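Local coordinates for protein molybdopterin molybdotransferase (Pyrococcus horikoshii, PDB 1UZ5) that probably catalyses the transfer of molybdate onto adenylyl-molybdopterin, releasing AMP and Mo-molybdopterin, with magnesium as cofactor, at residues Leu350-Lys353 with Leu358-Pro361; Asn310-Val315 with Thr397-Trp402; Tyr205-Arg210 with Gly367-Phe372. One frame throughout, in Å; residues are numbered along the deposited sequence.

Interaction 1: Leu350-Lys353 with Leu358-Pro361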
loop_
_atom_site.group_PDB
_atom_site.type_symbol
_atom_site.label_atom_id
_atom_site.label_comp_id
_atom_site.label_asym_id
_atom_site.label_seq_id
_atom_site.Cartn_x
_atom_site.Cartn_y
_atom_site.Cartn_z
ATOM N N LEU A 350 20.612 15.467 -4.449
ATOM C CA LEU A 350 21.579 15.074 -3.436
ATOM C C LEU A 350 21.105 13.979 -2.487
ATOM O O LEU A 350 20.111 14.144 -1.777
ATOM C CB LEU A 350 21.975 16.303 -2.614
ATOM C CG LEU A 350 22.861 16.065 -1.391
ATOM C CD1 LEU A 350 24.229 15.593 -1.844
ATOM C CD2 LEU A 350 22.981 17.345 -0.580
ATOM N N PRO A 351 21.812 12.839 -2.465
ATOM C CA PRO A 351 21.432 11.742 -1.573
ATOM C C PRO A 351 21.702 12.197 -0.144
ATOM O O PRO A 351 22.745 12.789 0.131
ATOM C CB PRO A 351 22.371 10.614 -1.991
ATOM C CG PRO A 351 22.643 10.910 -3.432
ATOM C CD PRO A 351 22.850 12.401 -3.412
ATOM N N VAL A 352 20.770 11.934 0.764
ATOM C CA VAL A 352 20.959 12.337 2.150
ATOM C C VAL A 352 20.593 11.229 3.122
ATOM O O VAL A 352 19.867 10.293 2.782
ATOM C CB VAL A 352 20.102 13.573 2.509
ATOM C CG1 VAL A 352 20.392 14.706 1.545
ATOM C CG2 VAL A 352 18.624 13.208 2.485
ATOM N N LYS A 353 21.118 11.345 4.336
ATOM C CA LYS A 353 20.838 10.394 5.397
ATOM C C LYS A 353 20.004 11.148 6.423
ATOM O O LYS A 353 20.357 12.257 6.821
ATOM C CB LYS A 353 22.132 9.913 6.054
ATOM C CG LYS A 353 21.896 8.896 7.161
ATOM C CD LYS A 353 23.168 8.579 7.924
ATOM C CE LYS A 353 22.901 7.522 8.981
ATOM N NZ LYS A 353 21.758 7.903 9.859
ATOM N N LEU A 358 17.165 16.188 10.803
ATOM C CA LEU A 358 18.214 16.812 10.009
ATOM C C LEU A 358 18.720 15.904 8.893
ATOM O O LEU A 358 18.974 14.719 9.101
ATOM C CB LEU A 358 19.391 17.228 10.899
ATOM C CG LEU A 358 20.111 16.137 11.693
ATOM C CD1 LEU A 358 21.438 16.674 12.208
ATOM C CD2 LEU A 358 19.233 15.672 12.840
ATOM N N ALA A 359 18.861 16.477 7.704
ATOM C CA ALA A 359 19.342 15.737 6.549
ATOM C C ALA A 359 20.853 15.898 6.436
ATOM O O ALA A 359 21.363 17.016 6.339
ATOM C CB ALA A 359 18.664 16.247 5.288
ATOM N N VAL A 360 21.563 14.775 6.458
ATOM C CA VAL A 360 23.015 14.789 6.355
ATOM C C VAL A 360 23.444 14.380 4.951
ATOM O O VAL A 360 23.265 13.232 4.547
ATOM C CB VAL A 360 23.654 13.817 7.364
ATOM C CG1 VAL A 360 25.167 13.920 7.294
ATOM C CG2 VAL A 360 23.159 14.125 8.765
ATOM N N PRO A 361 24.015 15.322 4.186
ATOM C CA PRO A 361 24.462 15.030 2.821
ATOM C C PRO A 361 25.446 13.867 2.787
ATOM O O PRO A 361 26.300 13.742 3.663
ATOM C CB PRO A 361 25.106 16.343 2.384
ATOM C CG PRO A 361 24.312 17.367 3.135
ATOM C CD PRO A 361 24.215 16.745 4.508
#

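Interaction 2: Asn310-Val315 with Thr397-Trp402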
loop_
_atom_site.group_PDB
_atom_site.type_symbol
_atom_site.label_atom_id
_atom_site.label_comp_id
_atom_site.label_asym_id
_atom_site.label_seq_id
_atom_site.Cartn_x
_atom_site.Cartn_y
_atom_site.Cartn_z
ATOM N N ASN A 310 17.505 7.608 -9.625
ATOM C CA ASN A 310 16.833 7.606 -10.918
ATOM C C ASN A 310 15.684 6.603 -10.958
ATOM O O ASN A 310 14.685 6.822 -11.641
ATOM C CB ASN A 310 17.831 7.307 -12.033
ATOM C CG ASN A 310 18.698 8.507 -12.372
ATOM O OD1 ASN A 310 19.302 9.124 -11.495
ATOM N ND2 ASN A 310 18.764 8.841 -13.652
ATOM N N PHE A 311 15.835 5.499 -10.234
ATOM C CA PHE A 311 14.797 4.475 -10.172
ATOM C C PHE A 311 13.541 5.114 -9.584
ATOM O O PHE A 311 12.446 5.007 -10.136
ATOM C CB PHE A 311 15.265 3.319 -9.279
ATOM C CG PHE A 311 14.169 2.356 -8.886
ATOM C CD1 PHE A 311 13.634 1.472 -9.811
ATOM C CD2 PHE A 311 13.700 2.321 -7.578
ATOM C CE1 PHE A 311 12.648 0.561 -9.439
ATOM C CE2 PHE A 311 12.713 1.414 -7.193
ATOM C CZ PHE A 311 12.188 0.532 -8.128
ATOM N N THR A 312 13.727 5.794 -8.459
ATOM C CA THR A 312 12.643 6.456 -7.753
ATOM C C THR A 312 11.955 7.536 -8.584
ATOM O O THR A 312 10.725 7.637 -8.600
ATOM C CB THR A 312 13.168 7.089 -6.461
ATOM O OG1 THR A 312 13.723 6.065 -5.630
ATOM C CG2 THR A 312 12.045 7.806 -5.713
ATOM N N LEU A 313 12.755 8.337 -9.279
ATOM C CA LEU A 313 12.229 9.424 -10.094
ATOM C C LEU A 313 11.520 8.998 -11.369
ATOM O O LEU A 313 10.503 9.581 -11.739
ATOM C CB LEU A 313 13.356 10.392 -10.460
ATOM C CG LEU A 313 13.875 11.305 -9.349
ATOM C CD1 LEU A 313 15.148 12.001 -9.799
ATOM C CD2 LEU A 313 12.798 12.322 -8.996
ATOM N N LEU A 314 12.042 7.971 -12.031
ATOM C CA LEU A 314 11.483 7.528 -13.306
ATOM C C LEU A 314 10.672 6.240 -13.335
ATOM O O LEU A 314 9.617 6.182 -13.967
ATOM C CB LEU A 314 12.609 7.398 -14.335
ATOM C CG LEU A 314 13.568 8.583 -14.500
ATOM C CD1 LEU A 314 14.636 8.227 -15.519
ATOM C CD2 LEU A 314 12.801 9.820 -14.939
ATOM N N VAL A 315 11.160 5.200 -12.670
ATOM C CA VAL A 315 10.465 3.924 -12.704
ATOM C C VAL A 315 9.332 3.779 -11.694
ATOM O O VAL A 315 8.260 3.275 -12.028
ATOM C CB VAL A 315 11.458 2.756 -12.519
ATOM C CG1 VAL A 315 10.751 1.429 -12.755
ATOM C CG2 VAL A 315 12.634 2.915 -13.491
ATOM N N THR A 397 12.601 13.451 -0.533
ATOM C CA THR A 397 11.824 12.342 -1.073
ATOM C C THR A 397 12.532 11.090 -0.581
ATOM O O THR A 397 13.680 10.838 -0.941
ATOM C CB THR A 397 11.810 12.343 -2.612
ATOM O OG1 THR A 397 11.118 13.505 -3.084
ATOM C CG2 THR A 397 11.113 11.096 -3.136
ATOM N N LEU A 398 11.854 10.318 0.259
ATOM C CA LEU A 398 12.440 9.110 0.815
ATOM C C LEU A 398 12.416 7.927 -0.136
ATOM O O LEU A 398 11.563 7.835 -1.017
ATOM C CB LEU A 398 11.733 8.735 2.118
ATOM C CG LEU A 398 12.095 9.567 3.352
ATOM C CD1 LEU A 398 11.829 11.040 3.095
ATOM C CD2 LEU A 398 11.287 9.078 4.543
ATOM N N PHE A 399 13.369 7.023 0.048
ATOM C CA PHE A 399 13.450 5.831 -0.779
ATOM C C PHE A 399 12.558 4.756 -0.172
ATOM O O PHE A 399 13.042 3.761 0.368
ATOM C CB PHE A 399 14.891 5.333 -0.856
ATOM C CG PHE A 399 15.822 6.281 -1.553
ATOM C CD1 PHE A 399 15.494 6.807 -2.797
ATOM C CD2 PHE A 399 17.038 6.633 -0.977
ATOM C CE1 PHE A 399 16.363 7.667 -3.460
ATOM C CE2 PHE A 399 17.917 7.494 -1.633
ATOM C CZ PHE A 399 17.580 8.011 -2.875
ATOM N N LYS A 400 11.249 4.971 -0.262
ATOM C CA LYS A 400 10.273 4.036 0.277
ATOM C C LYS A 400 10.611 3.694 1.728
ATOM O O LYS A 400 10.746 4.588 2.564
ATOM C CB LYS A 400 10.233 2.772 -0.589
ATOM C CG LYS A 400 9.220 1.724 -0.143
ATOM C CD LYS A 400 8.921 0.724 -1.253
ATOM C CE LYS A 400 10.191 0.246 -1.942
ATOM N NZ LYS A 400 11.197 -0.246 -0.965
ATOM N N GLY A 401 10.754 2.407 2.027
ATOM C CA GLY A 401 11.069 2.009 3.384
ATOM C C GLY A 401 11.373 0.533 3.529
ATOM O O GLY A 401 11.119 -0.257 2.617
ATOM N N TRP A 402 11.917 0.175 4.689
ATOM C CA TRP A 402 12.292 -1.194 5.037
ATOM C C TRP A 402 12.957 -1.986 3.912
ATOM O O TRP A 402 13.151 -1.437 2.808
ATOM C CB TRP A 402 11.073 -1.971 5.569
ATOM C CG TRP A 402 10.261 -2.694 4.523
ATOM C CD1 TRP A 402 9.311 -2.160 3.697
ATOM C CD2 TRP A 402 10.340 -4.088 4.194
ATOM N NE1 TRP A 402 8.793 -3.136 2.876
ATOM C CE2 TRP A 402 9.408 -4.327 3.159
ATOM C CE3 TRP A 402 11.113 -5.156 4.672
ATOM C CZ2 TRP A 402 9.224 -5.597 2.596
ATOM C CZ3 TRP A 402 10.929 -6.419 4.110
ATOM C CH2 TRP A 402 9.993 -6.625 3.081
ATOM O OXT TRP A 402 13.284 -3.162 4.162
#

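Interaction 3: Tyr205-Arg210 with Gly367-Phe372. With SO4 (sulfate ion), chain D.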
loop_
_atom_site.group_PDB
_atom_site.type_symbol
_atom_site.label_atom_id
_atom_site.label_comp_id
_atom_site.label_asym_id
_atom_site.label_seq_id
_atom_site.Cartn_x
_atom_site.Cartn_y
_atom_site.Cartn_z
ATOM N N TYR A 205 30.992 -7.791 -7.068
ATOM C CA TYR A 205 29.694 -8.461 -7.063
ATOM C C TYR A 205 28.568 -7.501 -7.400
ATOM O O TYR A 205 28.631 -6.314 -7.082
ATOM C CB TYR A 205 29.427 -9.078 -5.690
ATOM C CG TYR A 205 30.281 -10.276 -5.388
ATOM C CD1 TYR A 205 30.134 -11.457 -6.109
ATOM C CD2 TYR A 205 31.231 -10.236 -4.366
ATOM C CE1 TYR A 205 30.910 -12.573 -5.816
ATOM C CE2 TYR A 205 32.008 -11.342 -4.067
ATOM C CZ TYR A 205 31.843 -12.507 -4.792
ATOM O OH TYR A 205 32.605 -13.608 -4.484
ATOM N N ASP A 206 27.527 -8.018 -8.040
ATOM C CA ASP A 206 26.379 -7.194 -8.387
ATOM C C ASP A 206 25.736 -6.663 -7.118
ATOM O O ASP A 206 25.716 -7.344 -6.096
ATOM C CB ASP A 206 25.323 -8.011 -9.137
ATOM C CG ASP A 206 23.988 -7.289 -9.223
ATOM O OD1 ASP A 206 23.912 -6.284 -9.957
ATOM O OD2 ASP A 206 23.021 -7.716 -8.545
ATOM N N ILE A 207 25.223 -5.443 -7.183
ATOM C CA ILE A 207 24.525 -4.873 -6.047
ATOM C C ILE A 207 23.188 -4.282 -6.496
ATOM O O ILE A 207 22.177 -4.420 -5.800
ATOM C CB ILE A 207 25.351 -3.777 -5.338
ATOM C CG1 ILE A 207 24.537 -3.210 -4.170
ATOM C CG2 ILE A 207 25.736 -2.683 -6.323
ATOM C CD1 ILE A 207 25.293 -2.225 -3.296
ATOM N N ASN A 208 23.177 -3.641 -7.661
ATOM C CA ASN A 208 21.959 -3.018 -8.174
ATOM C C ASN A 208 20.870 -3.988 -8.629
ATOM O O ASN A 208 19.686 -3.692 -8.502
ATOM C CB ASN A 208 22.285 -2.068 -9.327
ATOM C CG ASN A 208 23.117 -0.882 -8.887
ATOM O OD1 ASN A 208 22.910 -0.330 -7.809
ATOM N ND2 ASN A 208 24.053 -0.474 -9.728
ATOM N N GLY A 209 21.274 -5.131 -9.168
ATOM C CA GLY A 209 20.310 -6.112 -9.632
ATOM C C GLY A 209 19.405 -6.559 -8.497
ATOM O O GLY A 209 18.182 -6.505 -8.608
ATOM N N ARG A 210 20.024 -6.999 -7.405
ATOM C CA ARG A 210 19.315 -7.464 -6.217
ATOM C C ARG A 210 18.538 -6.313 -5.603
ATOM O O ARG A 210 17.390 -6.478 -5.182
ATOM C CB ARG A 210 20.320 -8.005 -5.195
ATOM C CG ARG A 210 19.716 -8.649 -3.950
ATOM C CD ARG A 210 19.066 -9.985 -4.281
ATOM N NE ARG A 210 17.653 -9.853 -4.621
ATOM C CZ ARG A 210 17.051 -10.545 -5.585
ATOM N NH1 ARG A 210 17.743 -11.411 -6.319
ATOM N NH2 ARG A 210 15.751 -10.391 -5.795
ATOM N N GLY A 367 32.363 5.816 -0.066
ATOM C CA GLY A 367 32.264 4.540 -0.758
ATOM C C GLY A 367 30.905 4.321 -1.399
ATOM O O GLY A 367 29.890 4.798 -0.897
ATOM N N ALA A 368 30.882 3.592 -2.507
ATOM C CA ALA A 368 29.638 3.328 -3.219
ATOM C C ALA A 368 28.612 2.548 -2.395
ATOM O O ALA A 368 27.438 2.910 -2.355
ATOM C CB ALA A 368 29.932 2.582 -4.514
ATOM N N VAL A 369 29.052 1.480 -1.741
ATOM C CA VAL A 369 28.142 0.658 -0.952
ATOM C C VAL A 369 27.673 1.353 0.325
ATOM O O VAL A 369 26.477 1.375 0.623
ATOM C CB VAL A 369 28.794 -0.694 -0.621
ATOM C CG1 VAL A 369 27.823 -1.570 0.150
ATOM C CG2 VAL A 369 29.205 -1.389 -1.920
ATOM N N THR A 370 28.607 1.936 1.069
ATOM C CA THR A 370 28.269 2.637 2.302
ATOM C C THR A 370 27.292 3.777 2.011
ATOM O O THR A 370 26.391 4.049 2.804
ATOM C CB THR A 370 29.545 3.201 2.983
ATOM O OG1 THR A 370 30.340 2.113 3.474
ATOM C CG2 THR A 370 29.187 4.116 4.140
ATOM N N SER A 371 27.471 4.436 0.868
ATOM C CA SER A 371 26.596 5.537 0.472
ATOM C C SER A 371 25.190 5.008 0.232
ATOM O O SER A 371 24.196 5.630 0.611
ATOM C CB SER A 371 27.116 6.195 -0.811
ATOM O OG SER A 371 28.382 6.791 -0.596
ATOM N N PHE A 372 25.123 3.853 -0.418
ATOM C CA PHE A 372 23.860 3.199 -0.717
ATOM C C PHE A 372 23.146 2.890 0.597
ATOM O O PHE A 372 21.959 3.176 0.758
ATOM C CB PHE A 372 24.143 1.908 -1.485
ATOM C CG PHE A 372 22.950 1.010 -1.641
ATOM C CD1 PHE A 372 21.984 1.271 -2.604
ATOM C CD2 PHE A 372 22.821 -0.127 -0.849
ATOM C CE1 PHE A 372 20.904 0.406 -2.785
ATOM C CE2 PHE A 372 21.744 -1.002 -1.020
ATOM C CZ PHE A 372 20.785 -0.730 -1.994
HETATM S S SO4 D . 15.198 -13.184 -8.601
HETATM O O1 SO4 D . 14.523 -11.824 -8.056
HETATM O O2 SO4 D . 14.806 -13.255 -9.998
HETATM O O3 SO4 D . 16.498 -13.135 -8.428
HETATM O O4 SO4 D . 14.514 -14.213 -7.871
#

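Interaction 1: Leu350-Lys353 with Leu358-Pro361
Lys-353 and Val-360 form the hydrogen-bonded pair of a beta hairpin in the C-terminal domain, where strand 347-354 turns back into strand 358-361. Two backbone bonds close the pair. Val-360 N gives a nearly straight bond to Lys-353 O (2.8 Å, 174° at the hydrogen), lying in the carbonyl plane. Lys-353 N reaches Val-360 O at 2.9 Å, tilted from the plane of the Val-360 carbonyl. Val-360 O also takes a CA-H...O contact from Val-352 CA at 3.4 Å, so one carbonyl serves two neighbouring residues. Beyond this pair comes the non-hydrogen-bonded pair Val-352 and Pro-361, where the missing N-H of proline costs no bond to this partner strand. The segments run at 124° to each other, well short of strict antiparallel. Leu-350 points toward the other strand with CG anti to the backbone N (chi1 173°), and its CD2 lies against Pro-361 CB at 3.8 Å, the two side chains meeting at a slant. Val-352 CB rests 4.1 Å from Ala-359 CB. Strand 347-354 bonds on its other edge to strand 377-381 through Leu-350 and Val-379, while Ala-359 joins Arg-335 of the parallel strand 331-336.

Interaction 2: Asn310-Val315 with Thr397-Trp402
Thr-312, on helix 304-322, meets the aromatic ring of Phe-399 just past the end of strand 391-398, a small touch between the probable molybdopterin-binding domain and domain IV in which few atoms of the two segments meet. The tight part is a single edge contact. Thr-312 OG1 lies near the plane of the ring and approaches its rim, 3.4 Å from Phe-399 CD1 and 3.8 Å from Phe-399 CE1, with the two side chains crossing at about a right angle. The hydroxyl is not held by the ring: its hydrogen bond goes back to Leu-308 O, one turn earlier in the same helix, which helps to orient the hydroxyl as its oxygen lies at the ring edge. A chi1 of -60° sets OG1 beside the backbone N of Thr-312 and sends CG2 anti to that nitrogen, where it comes 4.3 Å from Thr-397 CG2. Leu-308 and Thr-309 of the same helix also touch the Phe-399 side chain, so the ring lies against more of the helix than Thr-312 alone.

The loose side begins directly after this ring. Phe-399 is the centre of an inverse gamma turn, marked by a weak bond of 3.0 Å from Lys-400 N to Leu-398 O, and the chain then turns away from helix 304-322. Lys-400 and Gly-401 are poorly ordered, and Lys-400 and Trp-402 are exposed. Lys-400 NZ is modelled in a salt bridge with Glu-218 of helix 208-219, though the disorder makes this a tentative tie. Overall, helix 304-322 of the probable molybdopterin-binding domain packs against the C-terminal end of an inner strand, 391-398, of domain IV of the MoeA fold, with an inverse gamma turn where that strand gives way to the tail.

Interaction 3: Tyr205-Arg210 with Gly367-Phe372
Ile-207 packs against Val-369 and Phe-372 where the N-cap of helix 208-219, with an Asx motif of Asp-206 just before it, meets one side of the short helix 368-374, at the surface between the probable molybdopterin-binding domain and domain IV. The second helix has Gly-367 as its N-cap, whose carbonyl oxygen accepts from both Ser-371 N (3.0 Å) and Ser-371 OG, the two donors arriving from opposite faces of its plane. Val-369 follows with CG2 at 4.2 Å from Ile-207 CD1. Ser-371 OG also bonds to Ser-366. Phe-372 then presents one ring face to the extended Ile-207 chain (chi1 179°, chi2 174°): Ile-207 CD1 sits 4.0 Å above the ring plane, offset toward the rim and nearest to Phe-372 CD2. Pro-304 touches both Ile-207 and Phe-372 and so joins them to helix 304-322.

In the Asx motif, Asp-206 OD1 takes the N-H of Gly-209 at 3.0 Å through its syn lone pair. Farther along, Arg-210, whose NH2 also forms a salt bridge with Asp-214, binds a sulfate, probably from the crystallisation liquor, edge-on: NH1 reaches SO4 O3 at 3.0 Å and NH2 reaches SO4 O1 at 2.9 Å, both bonds nearly straight at 174°.

Chemistry follows place in these three contacts. Interaction 1 is built within one domain from backbone bonds between adjacent strands, and buries the largest surface of the three, 271 Å². Interactions 2 and 3 instead join the probable molybdopterin-binding domain to domain IV through side chains, with no hydrogen bond between their segments. Interactions 1 and 2 are partly buried and interaction 3 is a surface contact, yet, centre to centre, interactions 1 and 3 both lie about 26 Å from the middle of the chain and interaction 2 about 15 Å. Interactions 1 and 2 reach the same sheet, and strand 358-361 leads on to helix 368-374 of interaction 3. Helix 304-322 takes part in interaction 2 and, through Pro-304, borders interaction 3.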